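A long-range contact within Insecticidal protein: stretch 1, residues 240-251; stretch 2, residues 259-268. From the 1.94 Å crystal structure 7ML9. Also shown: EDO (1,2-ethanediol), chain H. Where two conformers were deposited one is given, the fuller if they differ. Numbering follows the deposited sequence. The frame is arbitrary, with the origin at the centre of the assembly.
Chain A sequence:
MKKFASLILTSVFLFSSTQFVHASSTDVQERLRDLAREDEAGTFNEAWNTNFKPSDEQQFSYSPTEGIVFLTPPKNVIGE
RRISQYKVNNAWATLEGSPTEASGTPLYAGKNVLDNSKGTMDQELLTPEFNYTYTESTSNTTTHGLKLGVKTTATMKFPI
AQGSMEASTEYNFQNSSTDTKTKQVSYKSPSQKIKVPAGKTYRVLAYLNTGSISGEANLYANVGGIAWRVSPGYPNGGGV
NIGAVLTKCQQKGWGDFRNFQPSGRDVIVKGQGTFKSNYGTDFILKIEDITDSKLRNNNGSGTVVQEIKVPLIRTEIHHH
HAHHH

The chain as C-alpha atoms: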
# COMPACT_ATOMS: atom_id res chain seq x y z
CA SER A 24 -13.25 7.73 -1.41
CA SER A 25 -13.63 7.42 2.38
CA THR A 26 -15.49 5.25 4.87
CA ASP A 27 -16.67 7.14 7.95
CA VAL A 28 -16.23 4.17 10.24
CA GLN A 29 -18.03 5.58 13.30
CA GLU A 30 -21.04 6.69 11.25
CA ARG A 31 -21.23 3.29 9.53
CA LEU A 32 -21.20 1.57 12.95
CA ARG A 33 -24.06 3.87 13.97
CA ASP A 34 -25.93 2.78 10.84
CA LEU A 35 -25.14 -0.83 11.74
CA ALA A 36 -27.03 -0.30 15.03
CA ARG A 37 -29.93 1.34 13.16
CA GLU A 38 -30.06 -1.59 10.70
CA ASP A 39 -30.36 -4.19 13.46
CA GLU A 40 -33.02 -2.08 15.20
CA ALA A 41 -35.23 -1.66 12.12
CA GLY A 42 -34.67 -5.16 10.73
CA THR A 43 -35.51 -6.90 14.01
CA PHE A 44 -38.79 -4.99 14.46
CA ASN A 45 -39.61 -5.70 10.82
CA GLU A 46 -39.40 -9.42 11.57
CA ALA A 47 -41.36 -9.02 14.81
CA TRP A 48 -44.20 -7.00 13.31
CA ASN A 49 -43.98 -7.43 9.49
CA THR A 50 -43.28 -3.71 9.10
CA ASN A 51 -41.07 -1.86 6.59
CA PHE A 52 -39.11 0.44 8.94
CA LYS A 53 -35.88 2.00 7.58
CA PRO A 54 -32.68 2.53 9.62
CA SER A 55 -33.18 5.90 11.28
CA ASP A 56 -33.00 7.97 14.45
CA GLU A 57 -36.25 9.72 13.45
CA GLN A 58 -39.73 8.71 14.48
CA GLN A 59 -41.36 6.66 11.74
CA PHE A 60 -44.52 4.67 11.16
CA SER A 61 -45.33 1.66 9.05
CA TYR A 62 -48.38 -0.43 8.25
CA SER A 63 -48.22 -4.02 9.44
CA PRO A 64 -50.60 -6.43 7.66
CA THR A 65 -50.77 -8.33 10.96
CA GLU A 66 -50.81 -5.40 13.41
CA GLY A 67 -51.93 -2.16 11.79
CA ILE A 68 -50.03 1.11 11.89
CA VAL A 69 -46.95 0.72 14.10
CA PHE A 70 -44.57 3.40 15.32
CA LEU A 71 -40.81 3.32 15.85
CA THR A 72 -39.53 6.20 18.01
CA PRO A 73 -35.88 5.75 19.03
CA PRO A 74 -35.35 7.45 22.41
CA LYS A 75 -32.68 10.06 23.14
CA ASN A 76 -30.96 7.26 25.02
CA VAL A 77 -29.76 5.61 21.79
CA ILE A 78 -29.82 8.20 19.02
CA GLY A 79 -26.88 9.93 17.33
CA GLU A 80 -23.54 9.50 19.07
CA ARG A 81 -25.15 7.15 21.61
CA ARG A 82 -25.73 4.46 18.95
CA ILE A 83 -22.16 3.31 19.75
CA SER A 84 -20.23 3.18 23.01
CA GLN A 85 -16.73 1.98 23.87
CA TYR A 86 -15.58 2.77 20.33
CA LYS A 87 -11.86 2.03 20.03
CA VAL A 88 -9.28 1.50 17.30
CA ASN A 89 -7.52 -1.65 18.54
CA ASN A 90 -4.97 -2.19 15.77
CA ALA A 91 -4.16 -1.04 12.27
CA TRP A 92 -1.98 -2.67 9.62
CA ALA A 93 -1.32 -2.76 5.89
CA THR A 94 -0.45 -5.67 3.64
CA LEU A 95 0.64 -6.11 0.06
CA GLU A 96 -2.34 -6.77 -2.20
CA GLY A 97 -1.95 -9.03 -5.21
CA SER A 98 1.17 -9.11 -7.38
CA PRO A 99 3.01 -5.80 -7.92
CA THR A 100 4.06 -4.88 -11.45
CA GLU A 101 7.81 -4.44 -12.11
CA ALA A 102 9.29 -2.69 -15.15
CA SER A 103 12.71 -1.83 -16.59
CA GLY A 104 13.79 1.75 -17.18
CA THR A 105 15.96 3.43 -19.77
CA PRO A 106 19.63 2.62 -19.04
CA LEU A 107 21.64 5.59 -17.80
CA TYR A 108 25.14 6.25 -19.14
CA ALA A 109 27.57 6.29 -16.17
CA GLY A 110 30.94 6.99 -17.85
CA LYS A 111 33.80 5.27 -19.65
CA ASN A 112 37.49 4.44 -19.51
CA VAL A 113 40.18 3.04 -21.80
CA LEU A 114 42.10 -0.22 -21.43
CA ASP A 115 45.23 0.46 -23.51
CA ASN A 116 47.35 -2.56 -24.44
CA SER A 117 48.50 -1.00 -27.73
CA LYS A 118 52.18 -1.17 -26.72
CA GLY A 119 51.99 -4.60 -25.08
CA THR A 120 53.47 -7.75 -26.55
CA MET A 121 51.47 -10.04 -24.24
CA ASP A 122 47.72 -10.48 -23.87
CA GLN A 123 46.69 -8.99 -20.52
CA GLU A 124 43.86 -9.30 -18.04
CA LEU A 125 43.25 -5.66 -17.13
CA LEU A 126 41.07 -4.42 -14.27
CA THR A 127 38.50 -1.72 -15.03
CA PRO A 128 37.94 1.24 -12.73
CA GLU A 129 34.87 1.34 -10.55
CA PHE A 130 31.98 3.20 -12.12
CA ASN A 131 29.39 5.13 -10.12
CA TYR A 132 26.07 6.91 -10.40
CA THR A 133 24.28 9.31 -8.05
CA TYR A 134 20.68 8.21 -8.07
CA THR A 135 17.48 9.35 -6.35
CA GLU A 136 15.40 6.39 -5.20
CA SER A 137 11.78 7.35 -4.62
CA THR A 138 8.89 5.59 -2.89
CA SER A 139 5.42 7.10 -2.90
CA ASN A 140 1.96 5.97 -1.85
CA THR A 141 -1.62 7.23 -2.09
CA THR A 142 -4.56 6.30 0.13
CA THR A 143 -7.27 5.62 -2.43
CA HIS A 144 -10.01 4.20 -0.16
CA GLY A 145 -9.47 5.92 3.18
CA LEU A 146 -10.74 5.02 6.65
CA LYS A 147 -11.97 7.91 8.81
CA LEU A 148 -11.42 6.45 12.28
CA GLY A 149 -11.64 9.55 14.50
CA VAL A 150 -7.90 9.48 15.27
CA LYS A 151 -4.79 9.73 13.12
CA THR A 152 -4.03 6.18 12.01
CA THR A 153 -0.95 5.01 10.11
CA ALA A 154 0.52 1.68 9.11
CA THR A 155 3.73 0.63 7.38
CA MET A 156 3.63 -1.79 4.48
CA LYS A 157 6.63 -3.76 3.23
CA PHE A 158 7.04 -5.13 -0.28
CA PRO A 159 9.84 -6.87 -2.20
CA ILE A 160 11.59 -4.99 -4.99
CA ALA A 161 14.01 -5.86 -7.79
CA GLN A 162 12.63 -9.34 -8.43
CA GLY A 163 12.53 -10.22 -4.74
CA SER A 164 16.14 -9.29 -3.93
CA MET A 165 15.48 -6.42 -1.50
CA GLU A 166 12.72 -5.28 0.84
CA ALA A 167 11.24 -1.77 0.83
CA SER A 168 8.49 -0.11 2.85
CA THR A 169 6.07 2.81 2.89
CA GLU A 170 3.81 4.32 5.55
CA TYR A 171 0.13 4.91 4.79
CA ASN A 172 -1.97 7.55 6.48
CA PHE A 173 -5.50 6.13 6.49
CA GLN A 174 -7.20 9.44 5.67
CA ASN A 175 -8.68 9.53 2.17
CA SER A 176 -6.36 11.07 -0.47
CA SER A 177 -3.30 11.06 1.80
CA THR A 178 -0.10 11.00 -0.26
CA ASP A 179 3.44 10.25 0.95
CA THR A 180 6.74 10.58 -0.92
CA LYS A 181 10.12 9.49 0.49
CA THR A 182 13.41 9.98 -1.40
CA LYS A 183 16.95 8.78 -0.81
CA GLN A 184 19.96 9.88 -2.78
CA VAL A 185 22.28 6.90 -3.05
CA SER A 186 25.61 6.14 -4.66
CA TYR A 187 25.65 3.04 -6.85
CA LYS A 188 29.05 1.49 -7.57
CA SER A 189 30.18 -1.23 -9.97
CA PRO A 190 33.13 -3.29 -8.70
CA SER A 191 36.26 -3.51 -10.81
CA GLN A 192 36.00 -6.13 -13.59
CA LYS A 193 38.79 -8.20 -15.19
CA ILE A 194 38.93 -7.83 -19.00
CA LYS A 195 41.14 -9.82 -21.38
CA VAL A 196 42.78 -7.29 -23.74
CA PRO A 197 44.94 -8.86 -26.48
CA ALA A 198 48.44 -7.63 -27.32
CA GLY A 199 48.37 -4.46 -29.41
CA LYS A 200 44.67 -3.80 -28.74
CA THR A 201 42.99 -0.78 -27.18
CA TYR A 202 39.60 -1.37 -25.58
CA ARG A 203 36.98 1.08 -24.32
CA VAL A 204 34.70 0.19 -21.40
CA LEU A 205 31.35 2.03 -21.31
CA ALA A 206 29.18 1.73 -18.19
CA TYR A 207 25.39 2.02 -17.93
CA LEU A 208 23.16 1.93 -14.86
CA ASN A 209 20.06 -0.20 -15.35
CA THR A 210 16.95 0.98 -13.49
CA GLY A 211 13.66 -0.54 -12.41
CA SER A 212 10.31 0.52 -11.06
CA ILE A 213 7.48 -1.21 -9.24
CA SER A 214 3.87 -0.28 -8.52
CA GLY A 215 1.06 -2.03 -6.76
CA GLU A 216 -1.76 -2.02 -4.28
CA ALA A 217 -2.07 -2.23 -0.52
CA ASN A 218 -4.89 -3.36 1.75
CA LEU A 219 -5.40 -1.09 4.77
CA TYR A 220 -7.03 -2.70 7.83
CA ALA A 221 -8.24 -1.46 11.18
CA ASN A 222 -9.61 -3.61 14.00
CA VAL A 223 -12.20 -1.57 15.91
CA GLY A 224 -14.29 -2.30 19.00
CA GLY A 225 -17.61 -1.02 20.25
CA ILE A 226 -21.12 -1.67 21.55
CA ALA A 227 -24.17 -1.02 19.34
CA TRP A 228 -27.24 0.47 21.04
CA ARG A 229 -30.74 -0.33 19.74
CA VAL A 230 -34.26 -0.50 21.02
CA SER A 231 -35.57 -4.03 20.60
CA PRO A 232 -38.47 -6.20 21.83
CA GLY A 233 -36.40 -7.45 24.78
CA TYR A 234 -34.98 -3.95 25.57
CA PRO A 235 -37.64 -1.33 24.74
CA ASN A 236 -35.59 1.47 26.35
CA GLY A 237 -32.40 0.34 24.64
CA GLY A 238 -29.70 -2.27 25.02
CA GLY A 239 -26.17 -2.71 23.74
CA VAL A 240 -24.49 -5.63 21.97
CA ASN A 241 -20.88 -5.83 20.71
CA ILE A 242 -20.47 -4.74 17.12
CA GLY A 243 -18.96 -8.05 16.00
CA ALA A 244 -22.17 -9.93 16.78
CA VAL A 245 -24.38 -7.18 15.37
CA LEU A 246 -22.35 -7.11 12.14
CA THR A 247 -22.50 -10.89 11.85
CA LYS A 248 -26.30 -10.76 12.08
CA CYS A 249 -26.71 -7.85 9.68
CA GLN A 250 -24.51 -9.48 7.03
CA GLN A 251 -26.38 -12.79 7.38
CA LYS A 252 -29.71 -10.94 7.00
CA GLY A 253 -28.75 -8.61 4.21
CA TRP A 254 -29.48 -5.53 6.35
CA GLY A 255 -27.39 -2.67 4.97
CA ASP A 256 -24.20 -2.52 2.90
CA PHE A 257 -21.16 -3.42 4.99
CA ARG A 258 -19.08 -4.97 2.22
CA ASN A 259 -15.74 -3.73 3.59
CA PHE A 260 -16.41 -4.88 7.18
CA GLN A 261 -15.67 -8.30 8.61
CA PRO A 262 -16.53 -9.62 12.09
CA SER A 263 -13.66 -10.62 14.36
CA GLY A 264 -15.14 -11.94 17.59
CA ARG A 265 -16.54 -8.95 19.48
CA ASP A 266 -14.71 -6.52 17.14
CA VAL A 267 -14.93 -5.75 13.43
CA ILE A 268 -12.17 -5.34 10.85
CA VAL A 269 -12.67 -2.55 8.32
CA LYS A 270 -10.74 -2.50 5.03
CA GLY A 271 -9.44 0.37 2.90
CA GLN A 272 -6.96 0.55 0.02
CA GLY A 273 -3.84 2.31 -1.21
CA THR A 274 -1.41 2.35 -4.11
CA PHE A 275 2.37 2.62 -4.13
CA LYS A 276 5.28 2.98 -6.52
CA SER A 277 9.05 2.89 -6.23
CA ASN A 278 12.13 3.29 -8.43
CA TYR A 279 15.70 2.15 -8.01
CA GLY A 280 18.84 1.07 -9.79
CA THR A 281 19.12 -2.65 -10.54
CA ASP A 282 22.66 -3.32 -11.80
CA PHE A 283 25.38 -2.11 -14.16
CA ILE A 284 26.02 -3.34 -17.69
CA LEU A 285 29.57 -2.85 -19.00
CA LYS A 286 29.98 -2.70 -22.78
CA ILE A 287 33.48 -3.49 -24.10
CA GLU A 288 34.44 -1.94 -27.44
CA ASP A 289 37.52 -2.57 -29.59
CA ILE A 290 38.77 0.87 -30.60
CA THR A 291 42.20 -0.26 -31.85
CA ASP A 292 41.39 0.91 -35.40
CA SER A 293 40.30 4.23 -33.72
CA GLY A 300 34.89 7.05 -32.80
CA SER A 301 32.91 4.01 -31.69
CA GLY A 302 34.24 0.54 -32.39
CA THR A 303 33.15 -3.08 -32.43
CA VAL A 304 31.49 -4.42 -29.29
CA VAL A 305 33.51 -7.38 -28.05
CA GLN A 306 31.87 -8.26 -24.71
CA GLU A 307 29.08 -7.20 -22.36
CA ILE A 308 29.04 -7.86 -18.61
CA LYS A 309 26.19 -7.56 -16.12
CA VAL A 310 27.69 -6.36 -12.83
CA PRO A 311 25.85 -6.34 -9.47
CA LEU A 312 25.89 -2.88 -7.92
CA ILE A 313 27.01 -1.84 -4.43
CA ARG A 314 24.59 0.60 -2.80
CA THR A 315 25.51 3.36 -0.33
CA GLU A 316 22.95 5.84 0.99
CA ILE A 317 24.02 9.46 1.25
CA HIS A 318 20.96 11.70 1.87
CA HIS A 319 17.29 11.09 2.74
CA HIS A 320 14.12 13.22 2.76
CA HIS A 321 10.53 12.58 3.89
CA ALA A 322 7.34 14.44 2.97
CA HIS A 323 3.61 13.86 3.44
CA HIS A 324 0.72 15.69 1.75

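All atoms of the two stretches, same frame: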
# COMPACT_ATOMS: atom_id res chain seq x y z
N VAL A 240 -25.14 -4.37 22.32
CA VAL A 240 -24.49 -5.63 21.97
C VAL A 240 -23.22 -5.30 21.17
O VAL A 240 -23.22 -4.37 20.37
CB VAL A 240 -25.43 -6.54 21.14
CG1 VAL A 240 -24.69 -7.80 20.68
CG2 VAL A 240 -26.69 -6.93 21.97
N ASN A 241 -22.16 -6.08 21.39
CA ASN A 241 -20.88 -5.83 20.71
C ASN A 241 -21.05 -5.82 19.20
O ASN A 241 -21.88 -6.53 18.63
CB ASN A 241 -19.84 -6.89 21.12
CG ASN A 241 -20.18 -8.31 20.63
OD1 ASN A 241 -19.92 -8.67 19.48
ND2 ASN A 241 -20.74 -9.12 21.52
N ILE A 242 -20.24 -4.98 18.53
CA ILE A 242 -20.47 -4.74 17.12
C ILE A 242 -20.16 -5.98 16.29
O ILE A 242 -20.72 -6.16 15.21
CB ILE A 242 -19.64 -3.53 16.61
CG1 ILE A 242 -18.18 -3.64 17.06
CG2 ILE A 242 -20.25 -2.19 17.08
CD1 ILE A 242 -17.27 -2.56 16.39
N GLY A 243 -19.26 -6.86 16.77
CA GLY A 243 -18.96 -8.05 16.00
C GLY A 243 -20.18 -8.94 15.81
O GLY A 243 -20.43 -9.46 14.72
N ALA A 244 -20.96 -9.12 16.88
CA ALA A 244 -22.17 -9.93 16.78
C ALA A 244 -23.23 -9.22 15.96
O ALA A 244 -23.94 -9.86 15.17
CB ALA A 244 -22.70 -10.27 18.17
N VAL A 245 -23.37 -7.90 16.14
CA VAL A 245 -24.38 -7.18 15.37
C VAL A 245 -24.02 -7.20 13.89
O VAL A 245 -24.89 -7.39 13.04
CB VAL A 245 -24.54 -5.75 15.91
CG1 VAL A 245 -25.51 -4.94 15.03
CG2 VAL A 245 -25.02 -5.79 17.38
N LEU A 246 -22.73 -7.03 13.56
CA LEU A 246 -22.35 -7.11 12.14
C LEU A 246 -22.61 -8.50 11.58
O LEU A 246 -23.09 -8.64 10.45
CB LEU A 246 -20.88 -6.72 11.96
CG LEU A 246 -20.36 -6.86 10.52
CD1 LEU A 246 -20.98 -5.81 9.59
CD2 LEU A 246 -18.82 -6.78 10.48
N THR A 247 -22.28 -9.54 12.34
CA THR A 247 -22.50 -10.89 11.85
C THR A 247 -23.97 -11.10 11.49
O THR A 247 -24.28 -11.65 10.43
CB THR A 247 -22.04 -11.91 12.90
OG1 THR A 247 -20.66 -11.69 13.19
CG2 THR A 247 -22.24 -13.36 12.42
N LYS A 248 -24.87 -10.60 12.34
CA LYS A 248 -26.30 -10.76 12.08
C LYS A 248 -26.72 -9.98 10.85
O LYS A 248 -27.42 -10.51 9.97
CB LYS A 248 -27.09 -10.29 13.31
CG LYS A 248 -28.60 -10.33 13.12
CD LYS A 248 -29.31 -9.92 14.41
CE LYS A 248 -30.83 -10.03 14.24
NZ LYS A 248 -31.52 -9.31 15.34
N CYS A 249 -26.28 -8.72 10.75
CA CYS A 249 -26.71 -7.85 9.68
C CYS A 249 -26.23 -8.36 8.32
O CYS A 249 -26.97 -8.28 7.33
CB CYS A 249 -26.19 -6.44 9.95
SG CYS A 249 -27.30 -5.56 11.14
N GLN A 250 -25.01 -8.91 8.27
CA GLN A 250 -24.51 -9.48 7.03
C GLN A 250 -25.25 -10.76 6.65
O GLN A 250 -25.56 -10.97 5.48
CB GLN A 250 -23.00 -9.72 7.15
CG GLN A 250 -22.24 -8.39 7.14
CD GLN A 250 -20.72 -8.56 7.11
OE1 GLN A 250 -20.16 -9.47 7.71
NE2 GLN A 250 -20.05 -7.64 6.41
N GLN A 251 -25.56 -11.61 7.64
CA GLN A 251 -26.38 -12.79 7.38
C GLN A 251 -27.76 -12.42 6.85
O GLN A 251 -28.27 -13.06 5.91
CB GLN A 251 -26.48 -13.62 8.66
CG GLN A 251 -27.19 -14.96 8.51
CD GLN A 251 -27.23 -15.72 9.81
OE1 GLN A 251 -27.96 -15.37 10.74
NE2 GLN A 251 -26.45 -16.77 9.89
N ASN A 259 -17.14 -3.82 3.19
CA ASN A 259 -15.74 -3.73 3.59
C ASN A 259 -15.55 -3.90 5.09
O ASN A 259 -14.53 -3.46 5.64
CB ASN A 259 -15.12 -2.41 3.10
CG ASN A 259 -15.76 -1.17 3.71
OD1 ASN A 259 -16.96 -1.14 3.95
ND2 ASN A 259 -14.95 -0.14 3.94
N PHE A 260 -16.51 -4.54 5.77
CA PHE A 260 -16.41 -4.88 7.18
C PHE A 260 -16.44 -6.39 7.32
O PHE A 260 -17.11 -7.09 6.55
CB PHE A 260 -17.57 -4.30 8.01
CG PHE A 260 -17.56 -2.79 8.13
CD1 PHE A 260 -17.89 -1.99 7.05
CD2 PHE A 260 -17.26 -2.18 9.35
CE1 PHE A 260 -17.90 -0.61 7.17
CE2 PHE A 260 -17.28 -0.79 9.47
CZ PHE A 260 -17.59 -0.01 8.38
N GLN A 261 -15.74 -6.89 8.33
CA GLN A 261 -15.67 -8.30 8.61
C GLN A 261 -15.71 -8.48 10.12
O GLN A 261 -14.97 -7.79 10.84
CB GLN A 261 -14.36 -8.86 8.04
CG GLN A 261 -14.16 -10.33 8.11
CD GLN A 261 -12.83 -10.70 7.46
OE1 GLN A 261 -12.66 -10.57 6.25
NE2 GLN A 261 -11.87 -11.12 8.28
N PRO A 262 -16.54 -9.39 10.65
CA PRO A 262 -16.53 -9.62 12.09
C PRO A 262 -15.25 -10.30 12.54
O PRO A 262 -14.64 -11.09 11.81
CB PRO A 262 -17.75 -10.52 12.33
CG PRO A 262 -18.04 -11.15 11.02
CD PRO A 262 -17.56 -10.18 9.95
N SER A 263 -14.85 -10.00 13.78
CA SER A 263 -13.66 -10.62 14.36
C SER A 263 -13.94 -10.76 15.86
O SER A 263 -13.50 -9.93 16.67
CB SER A 263 -12.40 -9.81 14.08
OG SER A 263 -11.27 -10.38 14.72
N GLY A 264 -14.69 -11.80 16.21
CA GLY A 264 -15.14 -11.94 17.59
C GLY A 264 -16.06 -10.79 17.95
O GLY A 264 -17.01 -10.47 17.23
N ARG A 265 -15.76 -10.12 19.07
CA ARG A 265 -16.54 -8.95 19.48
C ARG A 265 -16.22 -7.69 18.67
O ARG A 265 -16.99 -6.72 18.74
CB ARG A 265 -16.30 -8.65 20.96
CG ARG A 265 -16.68 -9.78 21.92
CD ARG A 265 -16.29 -9.45 23.37
NE ARG A 265 -16.86 -8.16 23.80
CZ ARG A 265 -18.08 -8.03 24.31
NH1 ARG A 265 -18.85 -9.09 24.47
NH2 ARG A 265 -18.53 -6.82 24.66
N ASP A 266 -15.14 -7.68 17.90
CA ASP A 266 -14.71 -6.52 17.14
C ASP A 266 -15.11 -6.68 15.67
O ASP A 266 -15.66 -7.70 15.25
CB ASP A 266 -13.19 -6.31 17.26
CG ASP A 266 -12.71 -6.33 18.71
OD1 ASP A 266 -13.15 -5.47 19.51
OD2 ASP A 266 -11.89 -7.22 19.05
N VAL A 267 -14.81 -5.65 14.87
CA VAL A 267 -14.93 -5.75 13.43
C VAL A 267 -13.63 -5.26 12.81
O VAL A 267 -12.92 -4.41 13.37
CB VAL A 267 -16.13 -4.95 12.86
CG1 VAL A 267 -17.48 -5.27 13.61
CG2 VAL A 267 -15.85 -3.50 12.92
N ILE A 268 -13.31 -5.80 11.65
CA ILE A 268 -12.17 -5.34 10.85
C ILE A 268 -12.72 -4.59 9.65
O ILE A 268 -13.59 -5.10 8.93
CB ILE A 268 -11.29 -6.52 10.40
CG1 ILE A 268 -10.69 -7.22 11.61
CG2 ILE A 268 -10.19 -6.05 9.44
CD1 ILE A 268 -10.08 -8.58 11.28
C1 EDO H . -28.78 -8.79 18.42
O1 EDO H . -29.58 -8.12 17.44
C2 EDO H . -27.55 -9.40 17.77
O2 EDO H . -27.10 -10.48 18.59

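The first turn of helix 242-251 sits against the type II' turn, S263 to D266, of a β-hairpin, and its polar atoms are largely paired. N241, at the N-cap, accepts from A244 N through OD1 (2.8 Å), satisfying an amide that otherwise has only a weak bond to N241 O. G243 N, another amide of this first turn, finds its acceptor across the contact in R265 O, 3.0 Å away. Glycine suits position 243 because the backbone must come so close: G243 CA lies 3.3 Å from G264 O in a CA-H...O contact, and a β-carbon would clash with that oxygen. G264, with its positive phi, suits the turn, which the hairpin closes with S263 N to D266 O (2.8 Å) and D266 N to S263 O (3.0 Å).

Farther along the helix, L246 points toward the hairpin. Its CD2 packs 3.7 Å from each of F260 CB, P262 CD and V267 CG1, an apolar pocket suited to a branched aliphatic side chain. At the margin, T247 OG1 donates to G243 O (2.7 Å), turning its hydroxyl back onto its own helix, while OG1 also lies 3.3 Å from P262 CB. One helical turn beyond L246, Q250 reaches across: its NE2 donates to F260 O at 3.0 Å, satisfying a strand carbonyl.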